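Local coordinates for transcriptional regulator, MarR family (Bacillus cereus, PDB 4XRF), which probably binds DNA as a winged helix-turn-helix transcription regulator of the MarR family, at residues A[30-39]-A[67-77]; A[17-28]-A[107-116]. All coordinates share one frame; numbering follows the deposited sequence.

Interaction 1: A[30-39]-A[67-77]; sequences GLTPPQFYIL and MIDRLIDQELV. With SO4 (sulfate ion), chain K.
With CG beside its backbone N (chi1 -71°) and the chain extended beyond, Gln35 slides past Leu71 in the opposite direction, and Leu71 CD1 lies 3.8 Å from Gln35 CB. The amide of Gln35 works at both ends. Gln35 OE1 accepts from Thr32 N at 3.1 Å and, together with a weak bond from Gln35 N to Thr32 OG1, closes a capping box at the start of helix 33-45. Its NE2 rests against Arg70 CB and donates to Gln27 O of the second subunit.

The one hydrogen bond between the segments runs from Gln74 NE2 to Gly30 O, 2.9 Å long. The donor sits almost exactly in line with the carbonyl (179° at the oxygen), and that oxygen lies in the amide plane of Gln74. Gln74 NE2 also donates to Gln27 O of the second subunit, while OE1 is taken by Arg100, which fixes which way round the amide lies.

The remainder is apolar. Met67, bent at chi3, lays SD 3.6 Å from Ile38 CD1 and also against Pro34 CB. Ile38 CG2 meets Leu71 CD2, and Leu39 CD2 reaches Val77 CG1 at 3.7 Å. Leu31 CD2 touches Leu76 CD1 at 3.6 Å; Leu76 N closes the Schellman motif on Leu71 O.

The axes of segments 33-39 and 67-73 cross at -80°, 10.6 Å apart, within the winged helix-turn-helix domain. Met57 of helix 50-57 covers Pro34 and Ile38, strand 89-93 packs on Leu39 and Val77, and helix 95-106 lies behind Phe36.

Interaction 2: A[17-28]-A[107-116]; sequences KMQTELLEQMQA and ARNEHIAKYF. With ISQ (isoquinoline), chain E; DAO (lauric acid), chain F.
Met18 meets two aromatic rings at their edges: SD lies beside Tyr115, 5.4 Å from the ring centroid and 75° off its normal, a Met-aromatic contact, while CE approaches the edge of Phe116. His111 O covers one face of Tyr115, above the ring centre, and Tyr115 OH is 3.3 Å from Lys17 CE. Isoquinoline C3 also sits at the Phe116 edge, 3.4 Å from Phe116 CZ. Met18, bent at chi2 and chi3, borders both, with CG against isoquinoline C1. The Glu21 carboxylate and His111 ring planes are nearly parallel, Glu21 OE1 lying 3.7 Å from His111 CB.

Ile112 CD1 packs against Glu21 CB and tightly against Leu22 CD1. Gln25, with CG anti to N (chi1 -173°), accepts a hydrogen bond from Asn109 N, the N-cap residue, through Gln25 OE1 at 2.9 Å, in the carbonyl plane on a lone pair. A water donates to both Glu24 OE2 and Ala107 O.

The axes of segments 17-28 and 110-116 run at 132°, nearer antiparallel than parallel. They join helices 4-29 and 110-116 beside the isoquinoline site and a third subunit, probably in the MarR dimerisation region; Leu22 packs on Pro33, and Arg108 on Phe36, of helix 33-45.

Overall arrangement
The centres of interactions 1 and 2 lie 18 Å apart, and interaction 1 is nested along the chain inside the loop closed by interaction 2. Interaction 1 is a buried contact of the probable DNA-binding winged helix-turn-helix domain, largely aliphatic with one polar end. Interaction 2 is only partly buried, mixing carboxylates and a water with aromatic rings beside bound isoquinoline. Helices 4-29 and 33-45 follow each other in the chain, and the contacts meet where they adjoin: Leu31 O comes within 3.3 Å of Met26 CG, and Thr32 CA is also near Met26 CG. Both also reach other subunits: Gln27 O of one chain accepts from Gln35 and Gln74 of the second, linking the 17-28 and 30-39/67-77 regions between chains.

Interaction 1: A[30-39]-A[67-77]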
loop_
_atom_site.group_PDB
_atom_site.type_symbol
_atom_site.label_atom_id
_atom_site.label_comp_id
_atom_site.label_asym_id
_atom_site.label_seq_id
_atom_site.Cartn_x
_atom_site.Cartn_y
_atom_site.Cartn_z
ATOM N N GLY A 30 0.106 -4.096 17.494
ATOM C CA GLY A 30 0.980 -5.172 16.992
ATOM C C GLY A 30 0.268 -6.279 16.219
ATOM O O GLY A 30 0.822 -7.367 16.033
ATOM N N LEU A 31 -0.960 -5.998 15.774
ATOM C CA LEU A 31 -1.790 -6.968 15.054
ATOM C C LEU A 31 -2.418 -6.396 13.787
ATOM O O LEU A 31 -2.844 -5.268 13.777
ATOM C CB LEU A 31 -2.919 -7.481 15.971
ATOM C CG LEU A 31 -2.485 -8.078 17.325
ATOM C CD1 LEU A 31 -3.634 -8.091 18.334
ATOM C CD2 LEU A 31 -1.861 -9.468 17.152
ATOM N N THR A 32 -2.492 -7.193 12.725
ATOM C CA THR A 32 -3.346 -6.854 11.588
ATOM C C THR A 32 -4.794 -7.187 11.984
ATOM O O THR A 32 -5.019 -7.928 12.953
ATOM C CB THR A 32 -3.011 -7.691 10.349
ATOM O OG1 THR A 32 -3.368 -9.044 10.616
ATOM C CG2 THR A 32 -1.530 -7.642 10.028
ATOM N N PRO A 33 -5.787 -6.637 11.256
ATOM C CA PRO A 33 -7.161 -6.974 11.638
ATOM C C PRO A 33 -7.542 -8.464 11.655
ATOM O O PRO A 33 -8.289 -8.857 12.553
ATOM C CB PRO A 33 -8.006 -6.155 10.650
ATOM C CG PRO A 33 -7.160 -4.913 10.470
ATOM C CD PRO A 33 -5.747 -5.453 10.367
ATOM N N PRO A 34 -7.034 -9.297 10.708
ATOM C CA PRO A 34 -7.388 -10.709 10.826
ATOM C C PRO A 34 -6.740 -11.406 12.036
ATOM O O PRO A 34 -7.376 -12.295 12.644
ATOM C CB PRO A 34 -6.879 -11.321 9.503
ATOM C CG PRO A 34 -6.909 -10.160 8.542
ATOM C CD PRO A 34 -6.427 -9.014 9.390
ATOM N N GLN A 35 -5.507 -11.018 12.377
ATOM C CA GLN A 35 -4.830 -11.575 13.565
ATOM C C GLN A 35 -5.610 -11.229 14.847
ATOM O O GLN A 35 -5.794 -12.080 15.732
ATOM C CB GLN A 35 -3.397 -11.041 13.697
ATOM C CG GLN A 35 -2.392 -11.570 12.669
ATOM C CD GLN A 35 -1.002 -10.993 12.899
ATOM O OE1 GLN A 35 -0.855 -9.805 13.211
ATOM N NE2 GLN A 35 0.016 -11.814 12.758
ATOM N N PHE A 36 -6.069 -9.984 14.928
ATOM C CA PHE A 36 -6.839 -9.517 16.074
ATOM C C PHE A 36 -8.133 -10.323 16.193
ATOM O O PHE A 36 -8.465 -10.797 17.274
ATOM C CB PHE A 36 -7.134 -8.006 15.979
ATOM C CG PHE A 36 -7.997 -7.472 17.099
ATOM C CD1 PHE A 36 -7.717 -7.767 18.436
ATOM C CD2 PHE A 36 -9.050 -6.605 16.825
ATOM C CE1 PHE A 36 -8.503 -7.261 19.462
ATOM C CE2 PHE A 36 -9.826 -6.069 17.859
ATOM C CZ PHE A 36 -9.560 -6.419 19.179
ATOM N N TYR A 37 -8.849 -10.474 15.081
ATOM C CA TYR A 37 -10.096 -11.231 15.084
ATOM C C TYR A 37 -9.883 -12.689 15.459
ATOM O O TYR A 37 -10.668 -13.250 16.210
ATOM C CB TYR A 37 -10.868 -11.142 13.761
ATOM C CG TYR A 37 -12.299 -11.531 14.005
ATOM C CD1 TYR A 37 -13.147 -10.688 14.723
ATOM C CD2 TYR A 37 -12.784 -12.748 13.598
ATOM C CE1 TYR A 37 -14.458 -11.062 15.001
ATOM C CE2 TYR A 37 -14.087 -13.118 13.862
ATOM C CZ TYR A 37 -14.911 -12.268 14.565
ATOM O OH TYR A 37 -16.210 -12.640 14.827
ATOM N N ILE A 38 -8.822 -13.301 14.949
ATOM C CA ILE A 38 -8.449 -14.637 15.411
ATOM C C ILE A 38 -8.327 -14.714 16.937
ATOM O O ILE A 38 -8.932 -15.588 17.565
ATOM C CB ILE A 38 -7.189 -15.184 14.699
ATOM C CG1 ILE A 38 -7.545 -15.555 13.245
ATOM C CG2 ILE A 38 -6.666 -16.454 15.392
ATOM C CD1 ILE A 38 -6.347 -15.686 12.313
ATOM N N LEU A 39 -7.540 -13.821 17.527
ATOM C CA LEU A 39 -7.385 -13.786 18.977
ATOM C C LEU A 39 -8.723 -13.584 19.716
ATOM O O LEU A 39 -8.928 -14.183 20.780
ATOM C CB LEU A 39 -6.378 -12.695 19.413
ATOM C CG LEU A 39 -4.923 -12.839 18.922
ATOM C CD1 LEU A 39 -4.056 -11.744 19.528
ATOM C CD2 LEU A 39 -4.343 -14.210 19.257
ATOM N N MET A 67 -1.404 -17.547 8.933
ATOM C CA MET A 67 -1.793 -16.594 9.982
ATOM C C MET A 67 -1.334 -17.088 11.343
ATOM O O MET A 67 -0.696 -16.361 12.120
ATOM C CB MET A 67 -3.312 -16.361 9.988
ATOM C CG MET A 67 -3.757 -15.187 9.126
ATOM S SD MET A 67 -5.548 -15.046 8.814
ATOM C CE MET A 67 -5.704 -15.958 7.280
ATOM N N ILE A 68 -1.656 -18.339 11.619
ATOM C CA ILE A 68 -1.270 -18.967 12.866
ATOM C C ILE A 68 0.254 -19.058 13.049
ATOM O O ILE A 68 0.750 -18.772 14.144
ATOM C CB ILE A 68 -1.961 -20.343 13.029
ATOM C CG1 ILE A 68 -3.469 -20.115 13.240
ATOM C CG2 ILE A 68 -1.331 -21.121 14.172
ATOM C CD1 ILE A 68 -4.297 -21.308 12.808
ATOM N N ASP A 69 0.989 -19.424 11.994
ATOM C CA ASP A 69 2.458 -19.360 12.044
ATOM C C ASP A 69 2.947 -17.972 12.519
ATOM O O ASP A 69 3.881 -17.883 13.301
ATOM C CB ASP A 69 3.086 -19.631 10.677
ATOM C CG ASP A 69 2.981 -21.061 10.249
ATOM O OD1 ASP A 69 2.703 -21.945 11.102
ATOM O OD2 ASP A 69 3.192 -21.312 9.035
ATOM N N ARG A 70 2.318 -16.898 12.046
ATOM C CA ARG A 70 2.740 -15.538 12.451
ATOM C C ARG A 70 2.400 -15.227 13.916
ATOM O O ARG A 70 3.181 -14.569 14.610
ATOM C CB ARG A 70 2.180 -14.450 11.513
ATOM C CG ARG A 70 2.529 -14.619 10.037
ATOM C CD ARG A 70 3.994 -14.355 9.721
ATOM N NE ARG A 70 4.890 -15.474 10.035
ATOM C CZ ARG A 70 5.088 -16.550 9.264
ATOM N NH1 ARG A 70 4.445 -16.687 8.106
ATOM N NH2 ARG A 70 5.928 -17.508 9.651
ATOM N N LEU A 71 1.244 -15.703 14.376
ATOM C CA LEU A 71 0.816 -15.534 15.769
ATOM C C LEU A 71 1.685 -16.360 16.724
ATOM O O LEU A 71 1.862 -15.975 17.881
ATOM C CB LEU A 71 -0.660 -15.923 15.933
ATOM C CG LEU A 71 -1.830 -14.917 15.988
ATOM C CD1 LEU A 71 -1.442 -13.453 15.831
ATOM C CD2 LEU A 71 -2.972 -15.311 15.067
ATOM N N ILE A 72 2.205 -17.487 16.232
ATOM C CA ILE A 72 3.204 -18.309 16.948
ATOM C C ILE A 72 4.540 -17.551 17.076
ATOM O O ILE A 72 5.080 -17.451 18.175
ATOM C CB ILE A 72 3.373 -19.712 16.298
ATOM C CG1 ILE A 72 2.099 -20.536 16.491
ATOM C CG2 ILE A 72 4.588 -20.474 16.859
ATOM C CD1 ILE A 72 2.081 -21.840 15.702
ATOM N N ASP A 73 5.039 -16.968 15.981
ATOM C CA ASP A 73 6.214 -16.061 16.045
ATOM C C ASP A 73 6.072 -14.977 17.136
ATOM O O ASP A 73 7.027 -14.720 17.874
ATOM C CB ASP A 73 6.484 -15.362 14.702
ATOM C CG ASP A 73 6.830 -16.321 13.579
ATOM O OD1 ASP A 73 7.366 -17.428 13.846
ATOM O OD2 ASP A 73 6.543 -15.980 12.407
ATOM N N GLN A 74 4.893 -14.345 17.228
ATOM C CA GLN A 74 4.642 -13.336 18.279
ATOM C C GLN A 74 4.332 -13.989 19.630
ATOM O O GLN A 74 4.165 -13.285 20.623
ATOM C CB GLN A 74 3.491 -12.381 17.902
ATOM C CG GLN A 74 3.721 -11.486 16.697
ATOM C CD GLN A 74 2.862 -10.230 16.749
ATOM O OE1 GLN A 74 2.840 -9.517 17.763
ATOM N NE2 GLN A 74 2.163 -9.943 15.656
ATOM N N GLU A 75 4.211 -15.318 19.651
ATOM C CA GLU A 75 4.015 -16.100 20.885
ATOM C C GLU A 75 2.631 -15.866 21.489
ATOM O O GLU A 75 2.453 -15.926 22.711
ATOM C CB GLU A 75 5.111 -15.768 21.915
ATOM C CG GLU A 75 6.413 -16.529 21.706
ATOM C CD GLU A 75 7.592 -15.890 22.420
ATOM O OE1 GLU A 75 7.385 -15.042 23.320
ATOM O OE2 GLU A 75 8.744 -16.230 22.079
ATOM N N LEU A 76 1.656 -15.582 20.637
ATOM C CA LEU A 76 0.338 -15.197 21.124
ATOM C C LEU A 76 -0.626 -16.382 21.198
ATOM O O LEU A 76 -1.612 -16.334 21.931
ATOM C CB LEU A 76 -0.246 -14.046 20.291
ATOM C CG LEU A 76 0.583 -12.749 20.232
ATOM C CD1 LEU A 76 -0.064 -11.723 19.299
ATOM C CD2 LEU A 76 0.786 -12.154 21.627
ATOM N N VAL A 77 -0.352 -17.413 20.407
ATOM C CA VAL A 77 -1.124 -18.658 20.447
ATOM C C VAL A 77 -0.170 -19.844 20.492
ATOM O O VAL A 77 1.012 -19.690 20.186
ATOM C CB VAL A 77 -2.064 -18.821 19.217
ATOM C CG1 VAL A 77 -3.031 -17.642 19.088
ATOM C CG2 VAL A 77 -1.274 -19.021 17.927
HETATM S S SO4 K . -17.605 -15.801 15.383
HETATM O O1 SO4 K . -18.358 -16.813 14.586
HETATM O O2 SO4 K . -16.750 -16.512 16.370
HETATM O O3 SO4 K . -18.545 -14.929 16.132
HETATM O O4 SO4 K . -16.775 -15.021 14.421
#

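Interaction 2: A[17-28]-A[107-116]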
loop_
_atom_site.group_PDB
_atom_site.type_symbol
_atom_site.label_atom_id
_atom_site.label_comp_id
_atom_site.label_asym_id
_atom_site.label_seq_id
_atom_site.Cartn_x
_atom_site.Cartn_y
_atom_site.Cartn_z
ATOM N N LYS A 17 -8.354 5.909 2.784
ATOM C CA LYS A 17 -8.507 6.428 4.145
ATOM C C LYS A 17 -8.397 5.319 5.212
ATOM O O LYS A 17 -7.703 5.479 6.215
ATOM C CB LYS A 17 -9.841 7.169 4.277
ATOM C CG LYS A 17 -10.051 7.859 5.609
ATOM C CD LYS A 17 -9.292 9.182 5.683
ATOM C CE LYS A 17 -9.413 9.777 7.071
ATOM N NZ LYS A 17 -8.722 11.092 7.201
ATOM N N MET A 18 -9.076 4.198 4.987
ATOM C CA MET A 18 -9.072 3.068 5.928
ATOM C C MET A 18 -7.676 2.451 6.132
ATOM O O MET A 18 -7.357 1.971 7.214
ATOM C CB MET A 18 -10.060 1.994 5.459
ATOM C CG MET A 18 -10.970 1.438 6.543
ATOM S SD MET A 18 -12.106 2.685 7.172
ATOM C CE MET A 18 -13.643 1.785 7.240
ATOM N N GLN A 19 -6.853 2.469 5.090
ATOM C CA GLN A 19 -5.482 1.955 5.145
ATOM C C GLN A 19 -4.578 2.736 6.112
ATOM O O GLN A 19 -3.785 2.150 6.851
ATOM C CB GLN A 19 -4.882 1.989 3.746
ATOM C CG GLN A 19 -3.657 1.126 3.563
ATOM C CD GLN A 19 -3.429 0.787 2.108
ATOM O OE1 GLN A 19 -4.252 0.118 1.475
ATOM N NE2 GLN A 19 -2.313 1.253 1.563
ATOM N N THR A 20 -4.696 4.058 6.090
ATOM C CA THR A 20 -3.993 4.913 7.035
ATOM C C THR A 20 -4.405 4.569 8.472
ATOM O O THR A 20 -3.572 4.517 9.364
ATOM C CB THR A 20 -4.320 6.396 6.759
ATOM O OG1 THR A 20 -4.160 6.652 5.357
ATOM C CG2 THR A 20 -3.420 7.348 7.573
ATOM N N GLU A 21 -5.697 4.343 8.688
ATOM C CA GLU A 21 -6.194 4.075 10.028
ATOM C C GLU A 21 -5.783 2.672 10.493
ATOM O O GLU A 21 -5.533 2.454 11.671
ATOM C CB GLU A 21 -7.719 4.261 10.103
ATOM C CG GLU A 21 -8.264 5.587 9.556
ATOM C CD GLU A 21 -7.779 6.809 10.299
ATOM O OE1 GLU A 21 -7.208 6.662 11.400
ATOM O OE2 GLU A 21 -7.972 7.937 9.781
ATOM N N LEU A 22 -5.667 1.742 9.550
ATOM C CA LEU A 22 -5.312 0.367 9.874
ATOM C C LEU A 22 -3.823 0.262 10.162
ATOM O O LEU A 22 -3.405 -0.566 10.968
ATOM C CB LEU A 22 -5.727 -0.599 8.746
ATOM C CG LEU A 22 -7.072 -1.343 8.800
ATOM C CD1 LEU A 22 -7.989 -0.925 9.938
ATOM C CD2 LEU A 22 -7.805 -1.222 7.473
ATOM N N LEU A 23 -3.020 1.100 9.515
ATOM C CA LEU A 23 -1.592 1.137 9.837
ATOM C C LEU A 23 -1.388 1.669 11.263
ATOM O O LEU A 23 -0.557 1.150 12.008
ATOM C CB LEU A 23 -0.790 1.943 8.808
ATOM C CG LEU A 23 0.702 2.200 9.099
ATOM C CD1 LEU A 23 1.500 0.904 9.285
ATOM C CD2 LEU A 23 1.321 3.069 8.012
ATOM N N GLU A 24 -2.161 2.686 11.643
ATOM C CA GLU A 24 -2.143 3.186 13.021
ATOM C C GLU A 24 -2.493 2.054 13.990
ATOM O O GLU A 24 -1.835 1.861 15.009
ATOM C CB GLU A 24 -3.121 4.354 13.186
ATOM C CG GLU A 24 -2.986 5.121 14.508
ATOM C CD GLU A 24 -3.676 4.425 15.684
ATOM O OE1 GLU A 24 -4.507 3.515 15.463
ATOM O OE2 GLU A 24 -3.390 4.787 16.848
ATOM N N GLN A 25 -3.540 1.306 13.661
ATOM C CA GLN A 25 -3.992 0.239 14.531
ATOM C C GLN A 25 -2.934 -0.866 14.679
ATOM O O GLN A 25 -2.700 -1.353 15.788
ATOM C CB GLN A 25 -5.339 -0.312 14.053
ATOM C CG GLN A 25 -5.959 -1.325 15.001
ATOM C CD GLN A 25 -7.450 -1.458 14.772
ATOM O OE1 GLN A 25 -8.251 -0.643 15.249
ATOM N NE2 GLN A 25 -7.825 -2.481 14.023
ATOM N N MET A 26 -2.291 -1.206 13.569
ATOM C CA MET A 26 -1.179 -2.139 13.562
ATOM C C MET A 26 -0.001 -1.654 14.433
ATOM O O MET A 26 0.625 -2.461 15.124
ATOM C CB MET A 26 -0.767 -2.439 12.110
ATOM C CG MET A 26 -1.759 -3.346 11.369
ATOM S SD MET A 26 -1.433 -3.658 9.607
ATOM C CE MET A 26 0.357 -3.635 9.566
ATOM N N GLN A 27 0.267 -0.341 14.417
ATOM C CA GLN A 27 1.300 0.289 15.228
ATOM C C GLN A 27 0.909 0.292 16.695
ATOM O O GLN A 27 1.767 0.133 17.563
ATOM C CB GLN A 27 1.545 1.750 14.790
ATOM C CG GLN A 27 2.134 1.854 13.394
ATOM C CD GLN A 27 2.286 3.279 12.918
ATOM O OE1 GLN A 27 1.402 4.123 13.119
ATOM N NE2 GLN A 27 3.425 3.567 12.298
ATOM N N ALA A 28 -0.386 0.466 16.962
ATOM C CA ALA A 28 -0.846 0.602 18.337
ATOM C C ALA A 28 -1.076 -0.743 19.041
ATOM O O ALA A 28 -1.055 -0.806 20.270
ATOM C CB ALA A 28 -2.090 1.497 18.407
ATOM N N ALA A 107 -6.842 -0.117 22.668
ATOM C CA ALA A 107 -6.033 0.712 21.773
ATOM C C ALA A 107 -6.540 0.727 20.320
ATOM O O ALA A 107 -5.803 1.092 19.399
ATOM C CB ALA A 107 -4.569 0.292 21.843
ATOM N N ARG A 108 -7.802 0.354 20.118
ATOM C CA ARG A 108 -8.392 0.324 18.771
ATOM C C ARG A 108 -8.466 1.724 18.161
ATOM O O ARG A 108 -8.656 2.703 18.879
ATOM C CB ARG A 108 -9.791 -0.304 18.795
ATOM C CG ARG A 108 -10.827 0.467 19.609
ATOM C CD ARG A 108 -12.233 -0.068 19.386
ATOM N NE ARG A 108 -12.384 -1.482 19.758
ATOM C CZ ARG A 108 -12.432 -2.495 18.893
ATOM N NH1 ARG A 108 -12.331 -2.276 17.586
ATOM N NH2 ARG A 108 -12.582 -3.738 19.333
ATOM N N ASN A 109 -8.319 1.804 16.838
ATOM C CA ASN A 109 -8.382 3.085 16.138
ATOM C C ASN A 109 -9.771 3.721 16.294
ATOM O O ASN A 109 -10.789 3.102 15.963
ATOM C CB ASN A 109 -7.981 2.939 14.662
ATOM C CG ASN A 109 -8.007 4.265 13.924
ATOM O OD1 ASN A 109 -6.970 4.909 13.733
ATOM N ND2 ASN A 109 -9.201 4.705 13.546
ATOM N N GLU A 110 -9.794 4.946 16.816
ATOM C CA GLU A 110 -11.043 5.636 17.165
ATOM C C GLU A 110 -11.771 6.260 15.975
ATOM O O GLU A 110 -12.987 6.463 16.026
ATOM C CB GLU A 110 -10.811 6.694 18.266
ATOM C CG GLU A 110 -10.635 6.104 19.665
ATOM C CD GLU A 110 -11.902 5.442 20.207
ATOM O OE1 GLU A 110 -12.868 6.175 20.522
ATOM O OE2 GLU A 110 -11.929 4.192 20.333
ATOM N N HIS A 111 -11.030 6.580 14.917
ATOM C CA HIS A 111 -11.636 7.078 13.685
ATOM C C HIS A 111 -12.528 6.000 13.040
ATOM O O HIS A 111 -13.636 6.303 12.593
ATOM C CB HIS A 111 -10.569 7.592 12.705
ATOM C CG HIS A 111 -9.872 8.837 13.168
ATOM N ND1 HIS A 111 -10.068 10.067 12.573
ATOM C CD2 HIS A 111 -8.992 9.047 14.176
ATOM C CE1 HIS A 111 -9.342 10.982 13.196
ATOM N NE2 HIS A 111 -8.678 10.389 14.173
ATOM N N ILE A 112 -12.050 4.750 13.013
ATOM C CA ILE A 112 -12.819 3.622 12.464
ATOM C C ILE A 112 -14.083 3.377 13.281
ATOM O O ILE A 112 -15.153 3.149 12.710
ATOM C CB ILE A 112 -11.983 2.330 12.329
ATOM C CG1 ILE A 112 -10.905 2.510 11.262
ATOM C CG2 ILE A 112 -12.868 1.144 11.922
ATOM C CD1 ILE A 112 -9.822 1.453 11.293
ATOM N N ALA A 113 -13.965 3.459 14.606
ATOM C CA ALA A 113 -15.105 3.277 15.500
ATOM C C ALA A 113 -16.136 4.377 15.260
ATOM O O ALA A 113 -17.334 4.106 15.223
ATOM C CB ALA A 113 -14.650 3.273 16.953
ATOM N N LYS A 114 -15.661 5.614 15.102
ATOM C CA LYS A 114 -16.518 6.759 14.786
ATOM C C LYS A 114 -17.327 6.565 13.500
ATOM O O LYS A 114 -18.530 6.833 13.499
ATOM C CB LYS A 114 -15.695 8.053 14.710
ATOM C CG LYS A 114 -16.512 9.318 14.513
ATOM C CD LYS A 114 -15.693 10.582 14.765
ATOM C CE LYS A 114 -15.146 10.640 16.188
ATOM N NZ LYS A 114 -14.989 12.047 16.672
ATOM N N TYR A 115 -16.672 6.119 12.422
ATOM C CA TYR A 115 -17.348 5.904 11.138
ATOM C C TYR A 115 -18.445 4.853 11.271
ATOM O O TYR A 115 -19.577 5.065 10.842
ATOM C CB TYR A 115 -16.376 5.452 10.029
ATOM C CG TYR A 115 -15.158 6.334 9.778
ATOM C CD1 TYR A 115 -15.219 7.726 9.898
ATOM C CD2 TYR A 115 -13.946 5.758 9.369
ATOM C CE1 TYR A 115 -14.101 8.519 9.657
ATOM C CE2 TYR A 115 -12.828 6.537 9.121
ATOM C CZ TYR A 115 -12.906 7.908 9.265
ATOM O OH TYR A 115 -11.783 8.665 9.019
ATOM N N PHE A 116 -18.109 3.720 11.871
ATOM C CA PHE A 116 -19.061 2.621 11.958
ATOM C C PHE A 116 -20.195 2.822 12.957
ATOM O O PHE A 116 -21.223 2.177 12.834
ATOM C CB PHE A 116 -18.338 1.309 12.168
ATOM C CG PHE A 116 -17.656 0.814 10.932
ATOM C CD1 PHE A 116 -16.369 1.239 10.612
ATOM C CD2 PHE A 116 -18.303 -0.063 10.064
ATOM C CE1 PHE A 116 -15.732 0.781 9.463
ATOM C CE2 PHE A 116 -17.668 -0.523 8.911
ATOM C CZ PHE A 116 -16.386 -0.098 8.611
HETATM C C1 ISQ E . -12.299 -1.172 5.056
HETATM N N2 ISQ E . -12.987 -1.376 6.200
HETATM C C3 ISQ E . -14.338 -1.338 6.253
HETATM C C4 ISQ E . -15.115 -1.067 5.121
HETATM C C4A ISQ E . -14.473 -0.846 3.906
HETATM C C5 ISQ E . -15.175 -0.570 2.740
HETATM C C6 ISQ E . -14.469 -0.359 1.552
HETATM C C7 ISQ E . -13.072 -0.413 1.512
HETATM C C8 ISQ E . -12.323 -0.682 2.660
HETATM C C8A ISQ E . -12.987 -0.904 3.868
HETATM O O1 DAO F . 0.990 7.109 4.431
HETATM O O2 DAO F . 0.139 6.785 6.423
HETATM C C1 DAO F . 0.233 6.484 5.210
HETATM C C2 DAO F . -0.609 5.336 4.677
HETATM C C3 DAO F . 0.050 4.609 3.502
HETATM C C4 DAO F . 0.545 3.218 3.901
HETATM C C5 DAO F . 2.057 3.212 4.103
HETATM C C6 DAO F . 2.656 1.819 3.939
HETATM C C7 DAO F . 4.178 1.870 4.061
HETATM C C8 DAO F . 4.877 1.033 2.990
HETATM C C9 DAO F . 6.372 1.343 2.958
HETATM C C10 DAO F . 7.055 0.826 1.695
HETATM C C11 DAO F . 8.497 0.419 1.982
HETATM C C12 DAO F . 9.392 0.618 0.778
HETATM O O HOH W 1 -5.005 3.665 18.814
#